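Local coordinates for hypothetical protein (Pseudomonas aeruginosa, PDB 2H9F) that probably isomerises methylaconitate as a PrpF-type isomerase, at residues A191-V199 with A329-N337; R232-N241 with L304-H315. All blocks are in the same frame, centred on the assembly; numbering follows the deposited sequence.

Contact 1. Residues A191-V199 with A329-N337; sequences AIFPTGNLV and AAIPGTLVN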
loop_
_atom_site.group_PDB
_atom_site.type_symbol
_atom_site.label_atom_id
_atom_site.label_comp_id
_atom_site.label_asym_id
_atom_site.label_seq_id
_atom_site.Cartn_x
_atom_site.Cartn_y
_atom_site.Cartn_z
ATOM N N ALA A 191 -10.135 25.762 28.069
ATOM C CA ALA A 191 -9.003 26.651 28.333
ATOM C C ALA A 191 -7.673 26.002 27.982
ATOM O O ALA A 191 -7.513 24.799 28.107
ATOM C CB ALA A 191 -9.004 27.119 29.810
ATOM N N ILE A 192 -6.733 26.814 27.528
ATOM C CA ILE A 192 -5.385 26.361 27.257
ATOM C C ILE A 192 -4.754 25.843 28.559
ATOM O O ILE A 192 -4.047 24.865 28.548
ATOM C CB ILE A 192 -4.545 27.512 26.617
ATOM C CG1 ILE A 192 -5.178 27.962 25.291
ATOM C CG2 ILE A 192 -3.099 27.110 26.352
ATOM C CD1 ILE A 192 -5.321 26.833 24.249
ATOM N N PHE A 193 -5.055 26.498 29.674
ATOM C CA PHE A 193 -4.531 26.137 30.987
ATOM C C PHE A 193 -5.693 25.860 31.903
ATOM O O PHE A 193 -6.221 26.769 32.534
ATOM C CB PHE A 193 -3.676 27.257 31.541
ATOM C CG PHE A 193 -2.414 27.465 30.752
ATOM C CD1 PHE A 193 -1.403 26.544 30.824
ATOM C CD2 PHE A 193 -2.273 28.567 29.907
ATOM C CE1 PHE A 193 -0.234 26.718 30.082
ATOM C CE2 PHE A 193 -1.138 28.728 29.166
ATOM C CZ PHE A 193 -0.123 27.808 29.251
ATOM N N PRO A 194 -6.129 24.600 31.946
ATOM C CA PRO A 194 -7.326 24.297 32.718
ATOM C C PRO A 194 -7.208 24.584 34.202
ATOM O O PRO A 194 -8.226 24.823 34.838
ATOM C CB PRO A 194 -7.555 22.809 32.472
ATOM C CG PRO A 194 -6.258 22.284 31.980
ATOM C CD PRO A 194 -5.601 23.414 31.249
ATOM N N THR A 195 -6.000 24.578 34.764
ATOM C CA THR A 195 -5.883 24.958 36.183
ATOM C C THR A 195 -5.884 26.465 36.362
ATOM O O THR A 195 -6.012 26.937 37.473
ATOM C CB THR A 195 -4.614 24.417 36.829
ATOM O OG1 THR A 195 -3.491 25.085 36.258
ATOM C CG2 THR A 195 -4.507 22.922 36.577
ATOM N N GLY A 196 -5.739 27.219 35.280
ATOM C CA GLY A 196 -5.569 28.664 35.371
ATOM C C GLY A 196 -4.145 29.111 35.666
ATOM O O GLY A 196 -3.900 30.295 35.820
ATOM N N ASN A 197 -3.194 28.185 35.731
ATOM C CA ASN A 197 -1.808 28.546 36.034
ATOM C C ASN A 197 -0.877 27.988 35.013
ATOM O O ASN A 197 -1.130 26.899 34.492
ATOM C CB ASN A 197 -1.401 27.991 37.396
ATOM C CG ASN A 197 -2.297 28.466 38.487
ATOM O OD1 ASN A 197 -2.581 29.659 38.586
ATOM N ND2 ASN A 197 -2.747 27.541 39.328
ATOM N N LEU A 198 0.212 28.719 34.761
ATOM C CA LEU A 198 1.242 28.303 33.824
ATOM C C LEU A 198 2.076 27.188 34.379
ATOM O O LEU A 198 2.621 26.379 33.624
ATOM C CB LEU A 198 2.158 29.481 33.503
ATOM C CG LEU A 198 1.516 30.662 32.756
ATOM C CD1 LEU A 198 2.574 31.735 32.512
ATOM C CD2 LEU A 198 0.863 30.223 31.442
ATOM N N VAL A 199 2.212 27.181 35.701
ATOM C CA VAL A 199 2.906 26.119 36.427
ATOM C C VAL A 199 2.165 25.854 37.717
ATOM O O VAL A 199 1.721 26.792 38.374
ATOM C CB VAL A 199 4.363 26.503 36.737
ATOM C CG1 VAL A 199 5.084 25.350 37.368
ATOM C CG2 VAL A 199 5.059 26.942 35.465
ATOM N N ALA A 329 6.102 26.458 24.694
ATOM C CA ALA A 329 7.339 27.184 24.592
ATOM C C ALA A 329 7.082 28.673 24.363
ATOM O O ALA A 329 7.782 29.530 24.915
ATOM C CB ALA A 329 8.234 26.613 23.490
ATOM N N ALA A 330 6.063 28.982 23.572
ATOM C CA ALA A 330 5.768 30.362 23.195
ATOM C C ALA A 330 5.166 31.194 24.344
ATOM O O ALA A 330 5.195 32.432 24.299
ATOM C CB ALA A 330 4.858 30.382 21.987
ATOM N N ILE A 331 4.621 30.520 25.361
ATOM C CA ILE A 331 3.895 31.192 26.430
ATOM C C ILE A 331 4.875 31.355 27.590
ATOM O O ILE A 331 5.271 30.388 28.234
ATOM C CB ILE A 331 2.581 30.476 26.836
ATOM C CG1 ILE A 331 1.554 30.573 25.704
ATOM C CG2 ILE A 331 1.907 31.144 28.065
ATOM C CD1 ILE A 331 0.382 29.668 25.843
ATOM N N PRO A 332 5.308 32.593 27.830
ATOM C CA PRO A 332 6.365 32.772 28.801
ATOM C C PRO A 332 5.953 32.381 30.195
ATOM O O PRO A 332 4.886 32.766 30.664
ATOM C CB PRO A 332 6.681 34.264 28.712
ATOM C CG PRO A 332 5.574 34.859 28.060
ATOM C CD PRO A 332 4.899 33.872 27.232
ATOM N N GLY A 333 6.791 31.601 30.854
ATOM C CA GLY A 333 6.523 31.174 32.229
ATOM C C GLY A 333 6.232 29.693 32.371
ATOM O O GLY A 333 6.311 29.160 33.474
ATOM N N THR A 334 5.861 29.022 31.276
ATOM C CA THR A 334 5.631 27.581 31.335
ATOM C C THR A 334 6.964 26.890 31.526
ATOM O O THR A 334 8.038 27.463 31.269
ATOM C CB THR A 334 4.939 27.001 30.064
ATOM O OG1 THR A 334 5.852 27.046 28.972
ATOM C CG2 THR A 334 3.673 27.749 29.731
ATOM N N LEU A 335 6.899 25.650 31.983
ATOM C CA LEU A 335 8.102 24.859 32.183
ATOM C C LEU A 335 8.814 24.641 30.866
ATOM O O LEU A 335 10.039 24.550 30.839
ATOM C CB LEU A 335 7.775 23.507 32.853
ATOM C CG LEU A 335 7.254 23.481 34.292
ATOM C CD1 LEU A 335 7.150 22.001 34.796
ATOM C CD2 LEU A 335 8.163 24.368 35.194
ATOM N N VAL A 336 8.056 24.561 29.769
ATOM C CA VAL A 336 8.651 24.346 28.430
ATOM C C VAL A 336 9.345 25.630 28.007
ATOM O O VAL A 336 10.497 25.614 27.586
ATOM C CB VAL A 336 7.590 23.942 27.352
ATOM C CG1 VAL A 336 8.251 23.616 26.031
ATOM C CG2 VAL A 336 6.731 22.759 27.844
ATOM N N ASN A 337 8.639 26.751 28.157
ATOM C CA ASN A 337 9.270 28.032 27.888
ATOM C C ASN A 337 10.561 28.184 28.697
ATOM O O ASN A 337 11.612 28.591 28.178
ATOM C CB ASN A 337 8.296 29.145 28.190
ATOM C CG ASN A 337 8.931 30.515 28.154
ATOM O OD1 ASN A 337 9.229 31.083 29.213
ATOM N ND2 ASN A 337 9.089 31.084 26.951
#
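Apolar packing, with no hydrogen bond passing between the two segments, joins Phe193, Leu198 and Val199 of the loop that leads to strand 200-204 with Ile331, Thr334 and Leu335 at the link between helices 319-330 and 335-339. Phe193 and Ile331 approach from opposite directions, and Ile331 CD1 ends at the edge of the ring, 3.8 Å from Phe193 CE2. Thr334 brings its methyl to the same end of the ring, Thr334 CG2 lying 3.8 Å from Phe193 CZ. One ring face is covered near its rim by Leu198 CD2, the opposite face by Ile192 CG2.

The two methyls of Leu198 do different work. Leu198 CD2 meets Ile331 CG2 at 3.7 Å, whereas Leu198 CD1 is pressed to within 3.1 Å of Pro332 O, a tight approach. Val199 divides its branches similarly: CG1, anti to the backbone N (chi1 -175°), meets Leu335 CD2 at 3.9 Å, while CG2 sits beside Gly333 O.

Hydrogen bonds inside 329-337 shape the link: Asn337 ND2 donates to Ala329 O over 2.9 Å, with Gly343 O as its second partner, and Asn337 OD1 receives Gly333 N from above its carbonyl plane, 56° out of it. This side chain thereby ties the end of the first helix to the turn. Nearby, Thr213 OG1 of strand 208-216 is hydrogen-bonded to both Leu198 O and Leu335 N, bridging the segments, and Trp370 meets the Phe193 ring with planes about 75° apart.

The link is a type II turn from Ile331, with positive phi at Gly333, whose last residue, Thr334, is the N-cap of the next helix: Thr334 OG1 accepts from Asn337 N at 2.9 Å and is also bonded to Ala328 O. A type II turn running into a threonine N-cap thus joins two successive helices, packed against the apolar side chains of the loop 191-199.

Contact 2. Residues R232-N241 with L304-H315; sequences RGTELREEIN and LVRALSMGKLHH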
loop_
_atom_site.group_PDB
_atom_site.type_symbol
_atom_site.label_atom_id
_atom_site.label_comp_id
_atom_site.label_asym_id
_atom_site.label_seq_id
_atom_site.Cartn_x
_atom_site.Cartn_y
_atom_site.Cartn_z
ATOM N N ARG A 232 17.445 12.984 33.310
ATOM C CA ARG A 232 18.457 13.838 32.762
ATOM C C ARG A 232 17.865 14.590 31.584
ATOM O O ARG A 232 18.277 15.700 31.284
ATOM C CB ARG A 232 19.590 12.932 32.327
ATOM C CG ARG A 232 20.633 13.576 31.568
ATOM C CD ARG A 232 21.520 14.334 32.420
ATOM N NE ARG A 232 22.792 14.454 31.711
ATOM C CZ ARG A 232 23.691 15.389 31.970
ATOM N NH1 ARG A 232 23.516 16.257 32.977
ATOM N NH2 ARG A 232 24.776 15.431 31.207
ATOM N N GLY A 233 16.899 13.977 30.915
ATOM C CA GLY A 233 16.204 14.586 29.776
ATOM C C GLY A 233 16.682 14.094 28.434
ATOM O O GLY A 233 16.084 14.420 27.425
ATOM N N THR A 234 17.790 13.346 28.444
ATOM C CA THR A 234 18.434 12.777 27.264
ATOM C C THR A 234 18.077 11.295 27.043
ATOM O O THR A 234 18.429 10.714 26.023
ATOM C CB THR A 234 19.964 12.892 27.396
ATOM O OG1 THR A 234 20.394 12.213 28.576
ATOM C CG2 THR A 234 20.378 14.342 27.495
ATOM N N GLU A 235 17.370 10.693 27.992
ATOM C CA GLU A 235 17.104 9.266 27.966
ATOM C C GLU A 235 16.512 8.758 26.648
ATOM O O GLU A 235 15.641 9.406 26.043
ATOM C CB GLU A 235 16.163 8.902 29.104
ATOM C CG GLU A 235 16.807 8.839 30.499
ATOM C CD GLU A 235 16.978 10.186 31.192
ATOM O OE1 GLU A 235 16.444 11.198 30.670
ATOM O OE2 GLU A 235 17.637 10.190 32.272
ATOM N N LEU A 236 16.969 7.583 26.215
ATOM C CA LEU A 236 16.418 6.912 25.043
ATOM C C LEU A 236 15.437 5.800 25.444
ATOM O O LEU A 236 15.217 5.526 26.623
ATOM C CB LEU A 236 17.546 6.313 24.202
ATOM C CG LEU A 236 18.660 7.265 23.786
ATOM C CD1 LEU A 236 19.778 6.458 23.148
ATOM C CD2 LEU A 236 18.131 8.377 22.856
ATOM N N ARG A 237 14.828 5.163 24.457
ATOM C CA ARG A 237 13.777 4.212 24.756
ATOM C C ARG A 237 14.256 3.040 25.581
ATOM O O ARG A 237 13.604 2.648 26.534
ATOM C CB ARG A 237 13.136 3.724 23.478
ATOM C CG ARG A 237 12.204 4.745 22.887
ATOM C CD ARG A 237 11.420 4.153 21.743
ATOM N NE ARG A 237 12.328 3.634 20.739
ATOM C CZ ARG A 237 12.005 2.751 19.794
ATOM N NH1 ARG A 237 10.764 2.275 19.668
ATOM N NH2 ARG A 237 12.945 2.362 18.951
ATOM N N GLU A 238 15.408 2.482 25.237
ATOM C CA GLU A 238 15.839 1.287 25.926
ATOM C C GLU A 238 15.974 1.460 27.445
ATOM O O GLU A 238 15.732 0.525 28.200
ATOM C CB GLU A 238 17.138 0.768 25.336
ATOM C CG GLU A 238 17.477 -0.637 25.776
ATOM C CD GLU A 238 18.863 -1.108 25.282
ATOM O OE1 GLU A 238 19.482 -0.381 24.463
ATOM O OE2 GLU A 238 19.328 -2.197 25.721
ATOM N N GLU A 239 16.353 2.642 27.911
ATOM C CA GLU A 239 16.601 2.800 29.348
ATOM C C GLU A 239 15.330 3.092 30.130
ATOM O O GLU A 239 15.369 3.167 31.348
ATOM C CB GLU A 239 17.725 3.810 29.669
ATOM C CG GLU A 239 17.539 5.177 29.133
ATOM C CD GLU A 239 18.820 6.037 29.142
ATOM O OE1 GLU A 239 19.232 6.514 30.237
ATOM O OE2 GLU A 239 19.362 6.261 28.027
ATOM N N ILE A 240 14.198 3.213 29.451
ATOM C CA ILE A 240 12.941 3.436 30.161
ATOM C C ILE A 240 11.945 2.311 29.904
ATOM O O ILE A 240 11.378 1.740 30.834
ATOM C CB ILE A 240 12.312 4.756 29.783
ATOM C CG1 ILE A 240 13.208 5.918 30.220
ATOM C CG2 ILE A 240 10.948 4.894 30.480
ATOM C CD1 ILE A 240 12.658 7.329 29.904
ATOM N N ASN A 241 11.753 1.986 28.630
ATOM C CA ASN A 241 10.713 1.065 28.210
ATOM C C ASN A 241 10.884 -0.381 28.656
ATOM O O ASN A 241 9.946 -1.164 28.538
ATOM C CB ASN A 241 10.546 1.145 26.695
ATOM C CG ASN A 241 9.909 2.433 26.270
ATOM O OD1 ASN A 241 9.440 3.195 27.104
ATOM N ND2 ASN A 241 9.878 2.685 24.982
ATOM N N LEU A 304 15.357 19.984 25.483
ATOM C CA LEU A 304 15.130 18.553 25.296
ATOM C C LEU A 304 13.704 18.301 25.715
ATOM O O LEU A 304 13.271 18.875 26.689
ATOM C CB LEU A 304 16.006 17.744 26.224
ATOM C CG LEU A 304 17.534 17.821 25.959
ATOM C CD1 LEU A 304 18.299 17.431 27.237
ATOM C CD2 LEU A 304 17.845 16.929 24.780
ATOM N N VAL A 305 13.043 17.401 25.015
ATOM C CA VAL A 305 11.719 16.926 25.409
ATOM C C VAL A 305 11.666 15.404 25.177
ATOM O O VAL A 305 12.200 14.881 24.197
ATOM C CB VAL A 305 10.595 17.598 24.649
ATOM C CG1 VAL A 305 9.205 17.180 25.256
ATOM C CG2 VAL A 305 10.729 19.124 24.685
ATOM N N ARG A 306 11.060 14.707 26.136
ATOM C CA ARG A 306 10.799 13.277 26.036
ATOM C C ARG A 306 9.333 13.061 26.403
ATOM O O ARG A 306 8.877 13.557 27.434
ATOM C CB ARG A 306 11.702 12.531 27.012
ATOM C CG ARG A 306 13.246 12.640 26.757
ATOM C CD ARG A 306 13.609 11.886 25.508
ATOM N NE ARG A 306 15.032 11.868 25.193
ATOM C CZ ARG A 306 15.681 12.770 24.459
ATOM N NH1 ARG A 306 15.094 13.874 24.025
ATOM N NH2 ARG A 306 16.967 12.581 24.202
ATOM N N ALA A 307 8.589 12.330 25.572
ATOM C CA ALA A 307 7.180 12.101 25.837
ATOM C C ALA A 307 6.853 10.633 25.819
ATOM O O ALA A 307 7.443 9.874 25.084
ATOM C CB ALA A 307 6.304 12.876 24.831
ATOM N N LEU A 308 5.873 10.245 26.627
ATOM C CA LEU A 308 5.348 8.889 26.596
ATOM C C LEU A 308 4.014 8.918 25.881
ATOM O O LEU A 308 3.238 9.856 26.043
ATOM C CB LEU A 308 5.149 8.325 28.011
ATOM C CG LEU A 308 6.414 7.939 28.772
ATOM C CD1 LEU A 308 6.966 9.135 29.479
ATOM C CD2 LEU A 308 6.173 6.816 29.790
ATOM N N SER A 309 3.755 7.895 25.073
ATOM C CA SER A 309 2.398 7.675 24.561
ATOM C C SER A 309 1.996 6.210 24.826
ATOM O O SER A 309 2.797 5.290 24.666
ATOM C CB SER A 309 2.299 7.984 23.068
ATOM O OG SER A 309 0.937 7.903 22.635
HETATM N N MSE A 310 0.769 6.015 25.278
HETATM C CA MSE A 310 0.283 4.671 25.564
HETATM C C MSE A 310 1.294 3.896 26.415
HETATM O O MSE A 310 1.561 2.722 26.167
HETATM C CB MSE A 310 -0.018 3.933 24.252
HETATM C CG MSE A 310 -0.955 4.707 23.322
HETATM SE SE MSE A 310 -2.624 5.072 24.195
HETATM C CE MSE A 310 -3.319 3.307 24.038
ATOM N N GLY A 311 1.858 4.559 27.415
ATOM C CA GLY A 311 2.626 3.863 28.439
ATOM C C GLY A 311 4.063 3.566 28.077
ATOM O O GLY A 311 4.742 2.820 28.786
ATOM N N LYS A 312 4.545 4.127 26.976
ATOM C CA LYS A 312 5.922 3.885 26.548
ATOM C C LYS A 312 6.574 5.169 26.042
ATOM O O LYS A 312 5.910 6.030 25.478
ATOM C CB LYS A 312 5.932 2.850 25.433
ATOM C CG LYS A 312 5.521 1.410 25.855
ATOM C CD LYS A 312 6.618 0.688 26.659
ATOM C CE LYS A 312 6.260 -0.786 26.966
ATOM N NZ LYS A 312 6.877 -1.767 26.006
ATOM N N LEU A 313 7.883 5.314 26.242
ATOM C CA LEU A 313 8.599 6.461 25.681
ATOM C C LEU A 313 8.493 6.424 24.147
ATOM O O LEU A 313 8.802 5.395 23.527
ATOM C CB LEU A 313 10.104 6.415 26.067
ATOM C CG LEU A 313 10.865 7.717 25.815
ATOM C CD1 LEU A 313 10.317 8.849 26.681
ATOM C CD2 LEU A 313 12.340 7.489 26.077
ATOM N N HIS A 314 8.042 7.527 23.546
ATOM C CA HIS A 314 7.953 7.657 22.087
ATOM C C HIS A 314 9.342 7.850 21.471
ATOM O O HIS A 314 10.189 8.467 22.079
ATOM C CB HIS A 314 7.052 8.820 21.741
ATOM C CG HIS A 314 6.584 8.826 20.321
ATOM N ND1 HIS A 314 7.362 9.291 19.284
ATOM C CD2 HIS A 314 5.404 8.448 19.771
ATOM C CE1 HIS A 314 6.690 9.189 18.154
ATOM N NE2 HIS A 314 5.494 8.691 18.423
ATOM N N HIS A 315 9.562 7.314 20.264
ATOM C CA HIS A 315 10.881 7.312 19.585
ATOM C C HIS A 315 11.313 8.673 19.049
ATOM O O HIS A 315 12.505 8.899 18.747
ATOM C CB HIS A 315 10.912 6.288 18.396
ATOM C CG HIS A 315 10.243 6.770 17.129
ATOM N ND1 HIS A 315 8.867 6.819 16.969
ATOM C CD2 HIS A 315 10.768 7.231 15.964
ATOM C CE1 HIS A 315 8.580 7.293 15.765
ATOM N NE2 HIS A 315 9.716 7.555 15.137
#
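Arg306 grips the backbone of 232-241 through two hydrogen bonds. Arg306 NE donates to Glu235 O (2.7 Å), which lies nearly in the guanidinium plane. Arg306 NH2 donates to Thr234 O (3.0 Å), approaching from above its carbonyl plane. Gly233 O sits over the centre of the guanidinium, 3.4 Å above it. At the other end, the Asn241 amide pairs with the backbone of Leu313. Asn241 OD1 accepts from Leu313 N at 2.8 Å. Asn241 ND2 gives a longer bond to Leu313 O, 3.3 Å; both bonds are in plane and use carbonyl lone pairs.

Between these polar grips, Leu313 CD2 reaches Ile240 CD1 at 3.8 Å and also packs on Leu236 O. Arg237 crosses Leu313 obliquely and lays a guanidinium face over His315 CB.

In the second shell, Glu235 receives Arg232 N and Gly233 N on its two carboxylate oxygens, bonds consistent with holding the 232-235 backbone in the shape that offers its carbonyls to Arg306. Arg306 NH1 bonds to Val305 O, and Tyr288 makes a cation-pi contact with Arg306.

Further out, strand 303-309 pairs antiparallel with 278-283 and parallel with 347-352, while Ile240 and Asn241 pack on Leu247 of helix 244-260.

In the fold
Both contacts set a largely irregular segment against a more regular part of the same chain, and both are partly buried, about 20 Å from the chain centre. Their centres are 22 Å apart, and the nearest atoms, about 5 Å apart, do not touch. Contact 1 covers a junction of two helices with aliphatic and aromatic groups and buries 329 Å². Contact 2 buries 605 Å² against a strand and its hairpin, combining four hydrogen bonds with a leucine-centred apolar patch. Strand 312-313 of contact 2 is followed in the chain by helix 319-330, whose end enters contact 1, so consecutive elements serve both.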